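Local atomic coordinates of fiber protein (Raptor siadenovirus a, PDB entry 5FJL), a protein that forms the trimeric fibre of the virion, whose head domain, the part described here, probably attaches the virus to host-cell receptors. Residues 91-94 with 95-99. Sequence-based numbering, arbitrary orientation. Where two conformers were deposited one is given.
Sequences FKSS and TLKDE
Lys97 folds its side chain back over the turn and brings NZ to three oxygens of the loop, a compact example of a lysine ammonium gathering the oxygens of an irregular loop. Two of the acceptors are carbonyls approached from different directions. Lys97 NZ lies 2.8 Å from Thr95 O, tilted a modest 19° from that carbonyl's plane. Against Ser93 O, at 2.9 Å, Lys97 NZ instead stands well above the carbonyl plane, 61° out of it. The third, Ser93 OG, accepts a weak bond from Lys97 NZ at 2.9 Å. The chain reaches all three because it bends twice near its end, at chi3 and chi4, which lays CE alongside Ser93 CB and OG. Ser93 helps by holding OG anti to the backbone N (chi1 160°), beside the carbonyl carbon, where Ser93 OG also receives a weak bond from Thr95 N, 3.4 Å away.

The turn belongs to the irregular connection between strands 78-87 and 99-103 of the antiparallel β fold of the fibre head. Leu96 is the centre of an inverse gamma turn, its ends joined by a weak bond from Lys97 N to Thr95 O, so this carbonyl serves both the amide and the ammonium of Lys97. The buried Leu96 side chain turns from the ammonium site to pack on Arg150, Lys154 and Ile158.

Much looser is the side of Ser94 and Thr95, where a water molecule sits 2.8 Å from Ser94 OG; its link to Thr95 OG1 is long, weak and doubtful, since Thr95 adopts two conformations.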
ATOM      1  N   PHE A  91      15.494  10.857 -13.962  1.00 16.08           N
ATOM      2  CA  PHE A  91      15.685   9.424 -13.863  1.00 16.92           C
ATOM      3  C   PHE A  91      17.053   9.030 -14.401  1.00 18.78           C
ATOM      4  O   PHE A  91      17.634   9.745 -15.239  1.00 19.36           O
ATOM      5  CB  PHE A  91      14.579   8.705 -14.627  1.00 16.58           C
ATOM      6  CG  PHE A  91      13.215   8.843 -13.990  1.00 16.18           C
ATOM      7  CD1 PHE A  91      12.411   9.932 -14.303  1.00 16.78           C
ATOM      8  CD2 PHE A  91      12.790   7.926 -13.059  1.00 17.02           C
ATOM      9  CE1 PHE A  91      11.175  10.079 -13.713  1.00 17.58           C
ATOM     10  CE2 PHE A  91      11.544   8.061 -12.450  1.00 16.26           C
ATOM     11  CZ  PHE A  91      10.747   9.151 -12.773  1.00 16.81           C
ATOM     12  N   LYS A  92      17.563   7.894 -13.952  1.00 17.71           N
ATOM     13  CA  LYS A  92      18.822   7.369 -14.520  1.00 20.03           C
ATOM     14  C   LYS A  92      18.632   7.125 -16.006  1.00 20.75           C
ATOM     15  O   LYS A  92      19.498   7.499 -16.841  1.00 22.55           O
ATOM     16  CB  LYS A  92      19.261   6.112 -13.791  1.00 22.51           C
ATOM     17  CG  LYS A  92      20.579   5.560 -14.325  1.00 27.47           C
ATOM     18  CD  LYS A  92      21.080   4.461 -13.410  1.00 32.19           C
ATOM     19  CE  LYS A  92      22.320   3.778 -13.985  1.00 37.76           C
ATOM     20  NZ  LYS A  92      23.519   4.580 -13.623  1.00 40.56           N
ATOM     21  N   SER A  93      17.528   6.511 -16.364  1.00 20.08           N
ATOM     22  CA  SER A  93      17.088   6.328 -17.699  1.00 22.80           C
ATOM     23  C   SER A  93      15.637   6.810 -17.791  1.00 23.18           C
ATOM     24  O   SER A  93      14.830   6.444 -16.956  1.00 23.50           O
ATOM     25  CB  SER A  93      17.186   4.811 -18.024  1.00 25.49           C
ATOM     26  OG  SER A  93      16.361   4.483 -19.120  1.00 29.18           O
ATOM     27  N   SER A  94      15.314   7.587 -18.813  1.00 24.65           N
ATOM     28  CA  SER A  94      13.956   8.100 -18.962  1.00 24.47           C
ATOM     29  C   SER A  94      12.950   7.138 -19.593  1.00 23.36           C
ATOM     30  O   SER A  94      11.763   7.434 -19.670  1.00 23.33           O
ATOM     31  CB  SER A  94      13.956   9.398 -19.757  1.00 26.91           C
ATOM     32  OG  SER A  94      14.488   9.226 -21.037  1.00 29.03           O
ATOM     33  N   THR A  95      13.379   5.953 -20.037  1.00 20.44           N
ATOM     34  CA  THR A  95      12.426   4.994 -20.557  0.50 19.98           C
ATOM     35  C   THR A  95      11.481   4.538 -19.462  1.00 20.03           C
ATOM     36  O   THR A  95      11.914   4.335 -18.319  1.00 19.64           O
ATOM     37  CB  THR A  95      13.131   3.753 -21.131  0.50 20.97           C
ATOM     38  OG1 THR A  95      14.200   4.179 -21.985  0.50 22.43           O
ATOM     39  CG2 THR A  95      12.123   2.909 -21.895  0.50 21.11           C
ATOM     40  N   LEU A  96      10.226   4.347 -19.825  1.00 18.00           N
ATOM     41  CA  LEU A  96       9.183   3.961 -18.878  1.00 18.28           C
ATOM     42  C   LEU A  96       9.231   2.453 -18.572  1.00 18.88           C
ATOM     43  O   LEU A  96       8.291   1.707 -18.869  1.00 19.50           O
ATOM     44  CB  LEU A  96       7.822   4.430 -19.377  1.00 19.29           C
ATOM     45  CG  LEU A  96       6.610   4.286 -18.443  1.00 18.59           C
ATOM     46  CD1 LEU A  96       6.930   4.784 -17.062  1.00 19.82           C
ATOM     47  CD2 LEU A  96       5.392   5.011 -19.038  1.00 20.16           C
ATOM     48  N   LYS A  97      10.319   2.074 -17.932  1.00 19.57           N
ATOM     49  CA  LYS A  97      10.584   0.704 -17.547  1.00 19.72           C
ATOM     50  C   LYS A  97       9.723   0.315 -16.347  1.00 19.47           C
ATOM     51  O   LYS A  97       9.115   1.173 -15.691  1.00 19.01           O
ATOM     52  CB  LYS A  97      12.065   0.565 -17.143  1.00 22.70           C
ATOM     53  CG  LYS A  97      13.077   0.965 -18.212  1.00 25.24           C
ATOM     54  CD  LYS A  97      14.503   1.030 -17.661  1.00 28.78           C
ATOM     55  CE  LYS A  97      14.775   2.226 -16.741  1.00 31.21           C
ATOM     56  NZ  LYS A  97      14.382   3.574 -17.265  1.00 31.96           N
ATOM     57  N   ASP A  98       9.742  -0.960 -15.996  1.00 18.47           N
ATOM     58  CA  ASP A  98       9.024  -1.393 -14.774  1.00 18.77           C
ATOM     59  C   ASP A  98       9.835  -1.230 -13.468  1.00 18.38           C
ATOM     60  O   ASP A  98       9.342  -1.510 -12.358  1.00 17.48           O
ATOM     61  CB  ASP A  98       8.458  -2.804 -14.948  1.00 19.69           C
ATOM     62  CG  ASP A  98       9.511  -3.858 -15.061  1.00 21.35           C
ATOM     63  OD1 ASP A  98      10.664  -3.677 -14.684  1.00 23.07           O
ATOM     64  OD2 ASP A  98       9.134  -4.953 -15.563  1.00 24.29           O
ATOM     65  N   GLU A  99      11.062  -0.719 -13.583  1.00 17.22           N
ATOM     66  CA  GLU A  99      11.906  -0.350 -12.466  1.00 19.06           C
ATOM     67  C   GLU A  99      12.523   0.975 -12.858  1.00 18.10           C
ATOM     68  O   GLU A  99      13.156   1.063 -13.927  1.00 19.09           O
ATOM     69  CB  GLU A  99      13.084  -1.319 -12.245  1.00 24.21           C
ATOM     70  CG  GLU A  99      12.836  -2.751 -11.896  1.00 31.01           C
ATOM     71  CD  GLU A  99      14.108  -3.627 -12.053  1.00 33.07           C
ATOM     72  OE1 GLU A  99      15.159  -3.177 -12.587  1.00 39.06           O
ATOM     73  OE2 GLU A  99      14.045  -4.783 -11.621  1.00 44.71           O
TER
HETATM   74  O   HOH W   1      13.807   7.353 -23.052  1.00 36.52           O